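Local structure of 5' nucleotidase family protein (Staphylococcus aureus subsp. aureus, 4Q7F) at residues A333-R337 with A363-S367; R406-F411 with H431-Y437. The protein belongs to the 5'-nucleotidase family, pairing a calcineurin-like metallophosphoesterase domain that holds manganese and magnesium with a C-terminal domain that completes the ligand pocket. All coordinates share one frame. Where two conformers were deposited one is given. Residues are numbered along the deposited sequence.

Contact 1 of 2, residues A333-R337 with A363-S367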
ATOM      1  N   ALA A 333       3.136  18.378   8.476  1.00 36.03           N
ATOM      2  CA  ALA A 333       3.782  17.054   8.540  1.00 34.11           C
ATOM      3  C   ALA A 333       5.304  17.118   8.616  1.00 31.58           C
ATOM      4  O   ALA A 333       5.913  16.480   9.465  1.00 30.84           O
ATOM      5  CB  ALA A 333       3.351  16.194   7.359  1.00 33.32           C
ATOM      6  N   PHE A 334       5.919  17.909   7.747  1.00 31.21           N
ATOM      7  CA  PHE A 334       7.363  18.008   7.745  1.00 30.30           C
ATOM      8  C   PHE A 334       7.929  18.512   9.080  1.00 31.84           C
ATOM      9  O   PHE A 334       8.984  18.049   9.506  1.00 29.47           O
ATOM     10  CB  PHE A 334       7.841  18.874   6.601  1.00 31.48           C
ATOM     11  CG  PHE A 334       9.327  19.056   6.558  1.00 31.29           C
ATOM     12  CD1 PHE A 334      10.133  18.094   5.996  1.00 30.53           C
ATOM     13  CD2 PHE A 334       9.915  20.215   7.063  1.00 33.19           C
ATOM     14  CE1 PHE A 334      11.504  18.268   5.929  1.00 31.23           C
ATOM     15  CE2 PHE A 334      11.286  20.401   6.998  1.00 33.16           C
ATOM     16  CZ  PHE A 334      12.082  19.418   6.434  1.00 33.09           C
ATOM     17  N   GLU A 335       7.227  19.446   9.726  0.50 32.67           N
ATOM     18  CA  GLU A 335       7.670  19.981  11.012  0.50 33.95           C
ATOM     19  C   GLU A 335       7.749  18.886  12.071  0.50 32.79           C
ATOM     20  O   GLU A 335       8.608  18.923  12.947  0.50 32.76           O
ATOM     21  CB  GLU A 335       6.746  21.112  11.484  0.50 35.58           C
ATOM     22  CG  GLU A 335       6.873  22.383  10.653  0.50 37.29           C
ATOM     23  CD  GLU A 335       6.039  23.530  11.188  0.50 38.97           C
ATOM     24  OE1 GLU A 335       4.976  23.273  11.793  0.50 39.09           O
ATOM     25  OE2 GLU A 335       6.447  24.693  10.988  0.50 40.55           O
ATOM     26  N   ALA A 336       6.863  17.900  11.955  1.00 31.40           N
ATOM     27  CA  ALA A 336       6.795  16.799  12.878  1.00 30.27           C
ATOM     28  C   ALA A 336       7.732  15.665  12.449  1.00 28.27           C
ATOM     29  O   ALA A 336       7.687  14.584  13.025  1.00 29.15           O
ATOM     30  CB  ALA A 336       5.360  16.312  13.002  1.00 30.33           C
ATOM     31  N   ARG A 337       8.560  15.904  11.425  1.00 27.38           N
ATOM     32  CA  ARG A 337       9.573  14.943  10.991  1.00 26.47           C
ATOM     33  C   ARG A 337      10.994  15.491  11.238  1.00 26.43           C
ATOM     34  O   ARG A 337      11.891  14.721  11.615  1.00 25.29           O
ATOM     35  CB  ARG A 337       9.376  14.514   9.529  1.00 26.03           C
ATOM     36  CG  ARG A 337       8.130  13.657   9.323  1.00 26.25           C
ATOM     37  CD  ARG A 337       8.099  13.032   7.936  1.00 26.90           C
ATOM     38  NE  ARG A 337       6.903  12.214   7.736  1.00 26.70           N
ATOM     39  CZ  ARG A 337       5.823  12.564   7.040  1.00 28.32           C
ATOM     40  NH1 ARG A 337       5.740  13.734   6.401  1.00 30.30           N
ATOM     41  NH2 ARG A 337       4.816  11.717   6.964  1.00 28.64           N
ATOM     42  N   ALA A 363       6.819   5.535  12.125  1.00 23.32           N
ATOM     43  CA  ALA A 363       6.776   6.460  11.018  1.00 23.55           C
ATOM     44  C   ALA A 363       5.613   7.393  11.301  1.00 23.72           C
ATOM     45  O   ALA A 363       4.786   7.106  12.176  1.00 22.83           O
ATOM     46  CB  ALA A 363       6.556   5.717   9.710  1.00 23.47           C
ATOM     47  N   LEU A 364       5.607   8.551  10.649  1.00 24.11           N
ATOM     48  CA  LEU A 364       4.452   9.437  10.699  1.00 25.47           C
ATOM     49  C   LEU A 364       3.732   9.133   9.372  1.00 26.50           C
ATOM     50  O   LEU A 364       4.243   9.437   8.276  1.00 25.99           O
ATOM     51  CB  LEU A 364       4.848  10.903  10.767  1.00 26.80           C
ATOM     52  CG  LEU A 364       3.653  11.861  10.832  1.00 27.91           C
ATOM     53  CD1 LEU A 364       2.912  11.709  12.152  1.00 28.65           C
ATOM     54  CD2 LEU A 364       4.130  13.284  10.639  1.00 28.53           C
ATOM     55  N   PHE A 365       2.574   8.505   9.461  1.00 26.93           N
ATOM     56  CA  PHE A 365       1.831   8.136   8.245  1.00 30.30           C
ATOM     57  C   PHE A 365       1.166   9.348   7.529  1.00 31.54           C
ATOM     58  O   PHE A 365       0.901  10.385   8.131  1.00 29.18           O
ATOM     59  CB  PHE A 365       0.875   6.967   8.536  1.00 29.32           C
ATOM     60  CG  PHE A 365       1.585   5.731   9.045  1.00 30.28           C
ATOM     61  CD1 PHE A 365       2.414   4.993   8.202  1.00 30.55           C
ATOM     62  CD2 PHE A 365       1.436   5.306  10.361  1.00 30.18           C
ATOM     63  CE1 PHE A 365       3.075   3.859   8.657  1.00 31.24           C
ATOM     64  CE2 PHE A 365       2.108   4.172  10.826  1.00 30.53           C
ATOM     65  CZ  PHE A 365       2.927   3.450   9.974  1.00 30.05           C
ATOM     66  N   ASP A 366       0.921   9.207   6.234  1.00 35.07           N
ATOM     67  CA  ASP A 366       0.395  10.326   5.432  1.00 39.60           C
ATOM     68  C   ASP A 366      -0.886  10.963   5.938  1.00 36.76           C
ATOM     69  O   ASP A 366      -1.061  12.163   5.831  1.00 33.70           O
ATOM     70  CB  ASP A 366       0.295   9.914   3.967  1.00 44.77           C
ATOM     71  CG  ASP A 366       1.667   9.777   3.328  1.00 49.43           C
ATOM     72  OD1 ASP A 366       2.490  10.710   3.500  1.00 57.63           O
ATOM     73  OD2 ASP A 366       1.929   8.753   2.673  1.00 51.60           O
ATOM     74  N   SER A 367      -1.754  10.160   6.528  1.00 35.62           N
ATOM     75  CA  SER A 367      -3.016  10.660   7.082  1.00 37.32           C
ATOM     76  C   SER A 367      -2.906  11.084   8.576  1.00 37.74           C
ATOM     77  O   SER A 367      -3.918  11.433   9.217  1.00 37.05           O
ATOM     78  CB  SER A 367      -4.058   9.559   6.935  1.00 35.60           C
ATOM     79  OG  SER A 367      -3.573   8.342   7.517  1.00 33.96           O
TER
HETATM   80  O   HOH W   1       7.222   9.410   8.740  1.00 16.74           O
HETATM   81  O   HOH W   2       3.144  13.567   4.758  1.00 34.51           O
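Residues 333-337 form a turn leading into a short, loosely bonded helix: the bond from A336 N to A333 O is weak at 3.0 Å, and R337 N reaches F334 O at 2.9 Å. Segment 363-367 is the irregular loop after strand 359-363. The backbones stay well apart, R337 CA lying 7.5 Å from L364 CA at their nearest, so side chains fill the gap. R337 starts off sideways, but its long side chain, with chi2 and chi3 both t, spans the space and gives L364 O a hydrogen bond from NH2 (2.7 Å, 155° at the hydrogen). Water 1 accepts from both R337 NE (3.0 Å) and L364 N (2.6 Å), so one arginine serves both polar atoms of the L364 backbone. Water 2 accepts from R337 NH1 at 3.1 Å and donates to D366 OD1 at 3.2 Å; the direct approach of R337 NH2 to D366 OD1, 4.3 Å, is too long for a salt bridge. L364 points toward segment 333-337, its CD2 lying over one face of the guanidinium, 4.0 Å from A336 CB and 3.8 Å from A333 O. F365 turns its CB away from the helix; its ring touches the bound 3D1 and meets Y384 and F386 edge-to-face. An arginine that satisfies loop backbone directly and through water, with a leucine packed on its flat side, ties the short helix 335-338 to a loop whose next residue lines the ligand pocket; its charge lies near D366, with water 2 bridging the two.

Contact 2 of 2, residues R406-F411 with H431-Y437. With 3D1 ((2R,3S,5R)-5-(6-amino-9H-purin-9-yl)-tetrahydro-2-(hydroxymethyl)furan-3-ol), chain D.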
ATOM      1  N   ARG A 406      19.341   5.006   8.042  1.00 20.48           N
ATOM      2  CA  ARG A 406      18.390   4.715   6.947  1.00 20.86           C
ATOM      3  C   ARG A 406      17.313   5.806   6.959  1.00 20.83           C
ATOM      4  O   ARG A 406      17.067   6.432   5.932  1.00 21.72           O
ATOM      5  CB  ARG A 406      17.805   3.332   7.061  1.00 20.62           C
ATOM      6  CG  ARG A 406      16.576   3.068   6.161  1.00 20.94           C
ATOM      7  CD  ARG A 406      16.785   3.383   4.686  1.00 21.35           C
ATOM      8  NE  ARG A 406      15.539   3.160   3.932  1.00 22.09           N
ATOM      9  CZ  ARG A 406      15.263   3.686   2.743  1.00 22.80           C
ATOM     10  NH1 ARG A 406      16.144   4.485   2.122  1.00 22.81           N
ATOM     11  NH2 ARG A 406      14.095   3.418   2.168  1.00 23.34           N
ATOM     12  N   SER A 407      16.721   6.059   8.127  1.00 20.38           N
ATOM     13  CA  SER A 407      15.741   7.120   8.283  1.00 20.28           C
ATOM     14  C   SER A 407      16.328   8.466   7.856  1.00 20.32           C
ATOM     15  O   SER A 407      15.652   9.205   7.192  1.00 20.73           O
ATOM     16  CB  SER A 407      15.247   7.217   9.733  1.00 20.21           C
ATOM     17  OG  SER A 407      14.703   5.981  10.166  1.00 20.88           O
ATOM     18  N   ALA A 408      17.572   8.791   8.269  1.00 20.83           N
ATOM     19  CA  ALA A 408      18.224  10.060   7.921  1.00 20.55           C
ATOM     20  C   ALA A 408      18.380  10.294   6.405  1.00 21.27           C
ATOM     21  O   ALA A 408      18.595  11.443   5.966  1.00 21.19           O
ATOM     22  CB  ALA A 408      19.599  10.205   8.655  1.00 20.43           C
ATOM     23  N   GLU A 409      18.284   9.227   5.616  1.00 22.05           N
ATOM     24  CA  GLU A 409      18.327   9.308   4.145  1.00 23.04           C
ATOM     25  C   GLU A 409      17.104  10.042   3.593  1.00 23.36           C
ATOM     26  O   GLU A 409      17.096  10.469   2.444  1.00 23.81           O
ATOM     27  CB  GLU A 409      18.369   7.918   3.509  1.00 23.05           C
ATOM     28  CG  GLU A 409      19.636   7.141   3.799  1.00 22.64           C
ATOM     29  CD  GLU A 409      19.592   5.739   3.243  1.00 23.26           C
ATOM     30  OE1 GLU A 409      18.693   5.446   2.391  1.00 23.95           O
ATOM     31  OE2 GLU A 409      20.432   4.918   3.662  1.00 22.68           O
ATOM     32  N   TYR A 410      16.069  10.148   4.425  1.00 22.85           N
ATOM     33  CA  TYR A 410      14.834  10.858   4.096  1.00 22.80           C
ATOM     34  C   TYR A 410      15.072  12.326   3.800  1.00 23.17           C
ATOM     35  O   TYR A 410      14.307  12.929   3.096  1.00 23.51           O
ATOM     36  CB  TYR A 410      13.874  10.772   5.291  1.00 22.07           C
ATOM     37  CG  TYR A 410      12.581  11.507   5.122  1.00 23.06           C
ATOM     38  CD1 TYR A 410      11.596  11.020   4.268  1.00 23.13           C
ATOM     39  CD2 TYR A 410      12.308  12.661   5.839  1.00 23.20           C
ATOM     40  CE1 TYR A 410      10.392  11.665   4.126  1.00 24.07           C
ATOM     41  CE2 TYR A 410      11.104  13.315   5.689  1.00 24.06           C
ATOM     42  CZ  TYR A 410      10.156  12.814   4.828  1.00 24.53           C
ATOM     43  OH  TYR A 410       8.961  13.467   4.699  1.00 25.21           O
ATOM     44  N   PHE A 411      16.134  12.902   4.355  1.00 23.76           N
ATOM     45  CA  PHE A 411      16.410  14.306   4.179  1.00 24.74           C
ATOM     46  C   PHE A 411      17.471  14.602   3.125  1.00 26.77           C
ATOM     47  O   PHE A 411      18.301  13.758   2.783  1.00 25.24           O
ATOM     48  CB  PHE A 411      16.895  14.940   5.498  1.00 24.57           C
ATOM     49  CG  PHE A 411      15.909  14.846   6.630  1.00 23.56           C
ATOM     50  CD1 PHE A 411      14.811  15.681   6.682  1.00 24.27           C
ATOM     51  CD2 PHE A 411      16.107  13.948   7.660  1.00 23.08           C
ATOM     52  CE1 PHE A 411      13.904  15.597   7.725  1.00 24.18           C
ATOM     53  CE2 PHE A 411      15.207  13.857   8.703  1.00 22.80           C
ATOM     54  CZ  PHE A 411      14.105  14.679   8.738  1.00 22.94           C
ATOM     55  N   HIS A 431       6.962   8.761   2.557  1.00 30.59           N
ATOM     56  CA  HIS A 431       7.205   9.393   3.858  1.00 30.34           C
ATOM     57  C   HIS A 431       7.100   8.380   4.988  1.00 29.06           C
ATOM     58  O   HIS A 431       7.703   8.556   6.053  1.00 29.10           O
ATOM     59  CB  HIS A 431       6.229  10.542   4.133  1.00 30.73           C
ATOM     60  CG  HIS A 431       6.189  11.579   3.058  1.00 31.72           C
ATOM     61  ND1 HIS A 431       7.159  12.549   2.920  1.00 30.77           N
ATOM     62  CD2 HIS A 431       5.284  11.808   2.075  1.00 31.98           C
ATOM     63  CE1 HIS A 431       6.860  13.322   1.893  1.00 32.28           C
ATOM     64  NE2 HIS A 431       5.727  12.892   1.364  1.00 32.49           N
ATOM     65  N   PHE A 432       6.308   7.347   4.752  1.00 28.86           N
ATOM     66  CA  PHE A 432       6.124   6.282   5.713  1.00 28.62           C
ATOM     67  C   PHE A 432       7.398   5.443   5.939  1.00 26.47           C
ATOM     68  O   PHE A 432       7.404   4.550   6.773  1.00 25.53           O
ATOM     69  CB  PHE A 432       4.952   5.387   5.308  1.00 29.67           C
ATOM     70  CG  PHE A 432       4.979   4.934   3.867  1.00 31.03           C
ATOM     71  CD1 PHE A 432       5.934   4.037   3.413  1.00 30.12           C
ATOM     72  CD2 PHE A 432       3.995   5.368   2.972  1.00 33.02           C
ATOM     73  CE1 PHE A 432       5.950   3.613   2.093  1.00 31.94           C
ATOM     74  CE2 PHE A 432       3.994   4.933   1.649  1.00 34.46           C
ATOM     75  CZ  PHE A 432       4.974   4.047   1.210  1.00 33.68           C
ATOM     76  N   ASN A 433       8.459   5.739   5.190  1.00 25.26           N
ATOM     77  CA  ASN A 433       9.732   5.060   5.355  1.00 24.49           C
ATOM     78  C   ASN A 433      10.705   5.866   6.197  1.00 23.18           C
ATOM     79  O   ASN A 433      11.861   5.515   6.262  1.00 22.88           O
ATOM     80  CB  ASN A 433      10.359   4.661   4.019  1.00 25.59           C
ATOM     81  CG  ASN A 433       9.698   3.441   3.414  1.00 27.27           C
ATOM     82  OD1 ASN A 433       8.965   2.712   4.090  1.00 29.00           O
ATOM     83  ND2 ASN A 433       9.951   3.208   2.139  1.00 28.96           N
ATOM     84  N   TYR A 434      10.228   6.956   6.801  1.00 22.21           N
ATOM     85  CA  TYR A 434      11.016   7.744   7.732  1.00 21.37           C
ATOM     86  C   TYR A 434      10.547   7.456   9.147  1.00 21.35           C
ATOM     87  O   TYR A 434       9.369   7.594   9.449  1.00 22.35           O
ATOM     88  CB  TYR A 434      10.866   9.240   7.469  1.00 20.93           C
ATOM     89  CG  TYR A 434      11.566  10.096   8.528  1.00 20.36           C
ATOM     90  CD1 TYR A 434      12.942  10.131   8.620  1.00 19.60           C
ATOM     91  CD2 TYR A 434      10.832  10.885   9.404  1.00 20.48           C
ATOM     92  CE1 TYR A 434      13.565  10.900   9.578  1.00 19.46           C
ATOM     93  CE2 TYR A 434      11.442  11.676  10.350  1.00 20.55           C
ATOM     94  CZ  TYR A 434      12.808  11.678  10.443  1.00 19.82           C
ATOM     95  OH  TYR A 434      13.390  12.505  11.379  1.00 19.68           O
ATOM     96  N   ASP A 435      11.466   7.124  10.037  1.00 21.33           N
ATOM     97  CA  ASP A 435      11.072   6.815  11.421  1.00 21.02           C
ATOM     98  C   ASP A 435      11.595   7.831  12.371  1.00 21.34           C
ATOM     99  O   ASP A 435      12.709   8.389  12.184  1.00 19.44           O
ATOM    100  CB  ASP A 435      11.554   5.423  11.861  1.00 21.01           C
ATOM    101  CG  ASP A 435      10.760   4.281  11.243  1.00 21.60           C
ATOM    102  OD1 ASP A 435       9.581   4.473  10.898  1.00 22.20           O
ATOM    103  OD2 ASP A 435      11.302   3.145  11.157  1.00 21.52           O
ATOM    104  N   ILE A 436      10.764   8.086  13.382  1.00 22.28           N
ATOM    105  CA  ILE A 436      11.120   8.938  14.500  1.00 22.79           C
ATOM    106  C   ILE A 436      11.354   8.000  15.683  1.00 22.92           C
ATOM    107  O   ILE A 436      10.511   7.158  15.999  1.00 23.00           O
ATOM    108  CB  ILE A 436      10.021   9.964  14.863  1.00 23.82           C
ATOM    109  CG1 ILE A 436       9.729  10.916  13.698  1.00 24.11           C
ATOM    110  CG2 ILE A 436      10.430  10.749  16.096  1.00 24.17           C
ATOM    111  CD1 ILE A 436       8.714  10.418  12.692  1.00 25.00           C
ATOM    112  N   TYR A 437      12.497   8.154  16.351  1.00 22.86           N
ATOM    113  CA  TYR A 437      12.874   7.260  17.439  1.00 23.09           C
ATOM    114  C   TYR A 437      12.708   7.855  18.822  1.00 23.62           C
ATOM    115  O   TYR A 437      12.884   9.048  19.034  1.00 23.51           O
ATOM    116  CB  TYR A 437      14.348   6.826  17.276  1.00 22.94           C
ATOM    117  CG  TYR A 437      14.626   6.111  15.974  1.00 22.13           C
ATOM    118  CD1 TYR A 437      14.775   6.818  14.787  1.00 21.23           C
ATOM    119  CD2 TYR A 437      14.795   4.721  15.942  1.00 22.55           C
ATOM    120  CE1 TYR A 437      15.034   6.167  13.588  1.00 21.14           C
ATOM    121  CE2 TYR A 437      15.036   4.063  14.750  1.00 22.45           C
ATOM    122  CZ  TYR A 437      15.153   4.789  13.584  1.00 21.38           C
ATOM    123  OH  TYR A 437      15.417   4.134  12.436  1.00 21.82           O
TER
HETATM  124  O5' 3D1 D 603       5.859  -1.006  -0.966  1.00 45.63           O
HETATM  125  C5' 3D1 D 603       5.393  -0.947   0.379  1.00 34.10           C
HETATM  126  C4' 3D1 D 603       3.915  -1.293   0.449  1.00 35.52           C
HETATM  127  O4' 3D1 D 603       3.608  -1.474   1.824  1.00 33.95           O
HETATM  128  C1' 3D1 D 603       2.746  -0.442   2.315  1.00 34.49           C
HETATM  129  N9  3D1 D 603       3.218  -0.010   3.660  1.00 33.32           N
HETATM  130  C4  3D1 D 603       2.856  -0.649   4.764  1.00 30.75           C
HETATM  131  N3  3D1 D 603       2.070  -1.723   5.005  1.00 27.83           N
HETATM  132  C2  3D1 D 603       1.880  -2.158   6.265  1.00 30.70           C
HETATM  133  N1  3D1 D 603       2.461  -1.569   7.345  1.00 30.26           N
HETATM  134  C6  3D1 D 603       3.269  -0.490   7.238  1.00 29.05           C
HETATM  135  N6  3D1 D 603       3.833   0.066   8.346  1.00 26.14           N
HETATM  136  C5  3D1 D 603       3.530   0.035   5.881  1.00 29.37           C
HETATM  137  N7  3D1 D 603       4.237   1.047   5.337  1.00 28.15           N
HETATM  138  C8  3D1 D 603       4.055   1.008   3.993  1.00 32.30           C
HETATM  139  C2' 3D1 D 603       2.692   0.630   1.236  1.00 36.00           C
HETATM  140  C3' 3D1 D 603       2.956  -0.200  -0.007  1.00 37.87           C
HETATM  141  O3' 3D1 D 603       1.709  -0.786  -0.438  1.00 38.25           O
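Y434 lays its ring in an offset stack on Y410, centroids 4.8 Å apart and planes at 24°, while its own CB sits over the Y410 face, 3.9 Å from the ring centroid. F411 turns its edge toward the Y434 face in an offset edge-to-face pair (centroids 5.1 Å, planes at 78°). H431 extends the aromatic cluster rim to rim with Y410, where Y410 OH and H431 ND1 share a 2.7 Å hydrogen bond. The backbones come close here, S407 CA lying 4.8 Å from Y434 CA. S407 OG is hydrogen-bonded to Y437 OH (3.0 Å), weakly to D435 N (3.4 Å), and most strongly to the hydroxyl of Y485. R406 NH1 forms a salt bridge within its segment to E409 OE1 (2.7 Å). F432 turns its CA-to-CB bond away, and 3D1 C8 lies over one face of its ring, 3.6 Å from F432 CD1, so segment 431-433 meets both the cluster and the ligand pocket. The contact packs the last part of helix 397-408 and the type I turn A408 to F411 against 3-10 segment 431-433 and edge strand 435-438, with strand 359-363 alongside D435 and Y437 and strand 522-526 touching F411 and Y434.

How the contacts relate
Both contacts are largely buried and lie in the C-terminal domain, their centres about 10 Å apart; only contact 1 has exposed residues at its margin. They meet through R337 O and Y434 OH, 2.7 Å apart and probably hydrogen-bonded, and through D366 OD1, packed 3.3 Å from H431 CD2. Strand 359-363 leads into the loop of contact 1 and strand 435-438 leads on from contact 2; the two are antiparallel neighbours in one sheet. Contact 1, the smaller (193 against 436 Å² buried), combines an arginine-backbone hydrogen bond and bridging waters with leucine packing; contact 2 is an aromatic cluster with hydrogen bonds at its hydroxyls. Each holds one phenylalanine of the 3D1 pocket, F365 and F432.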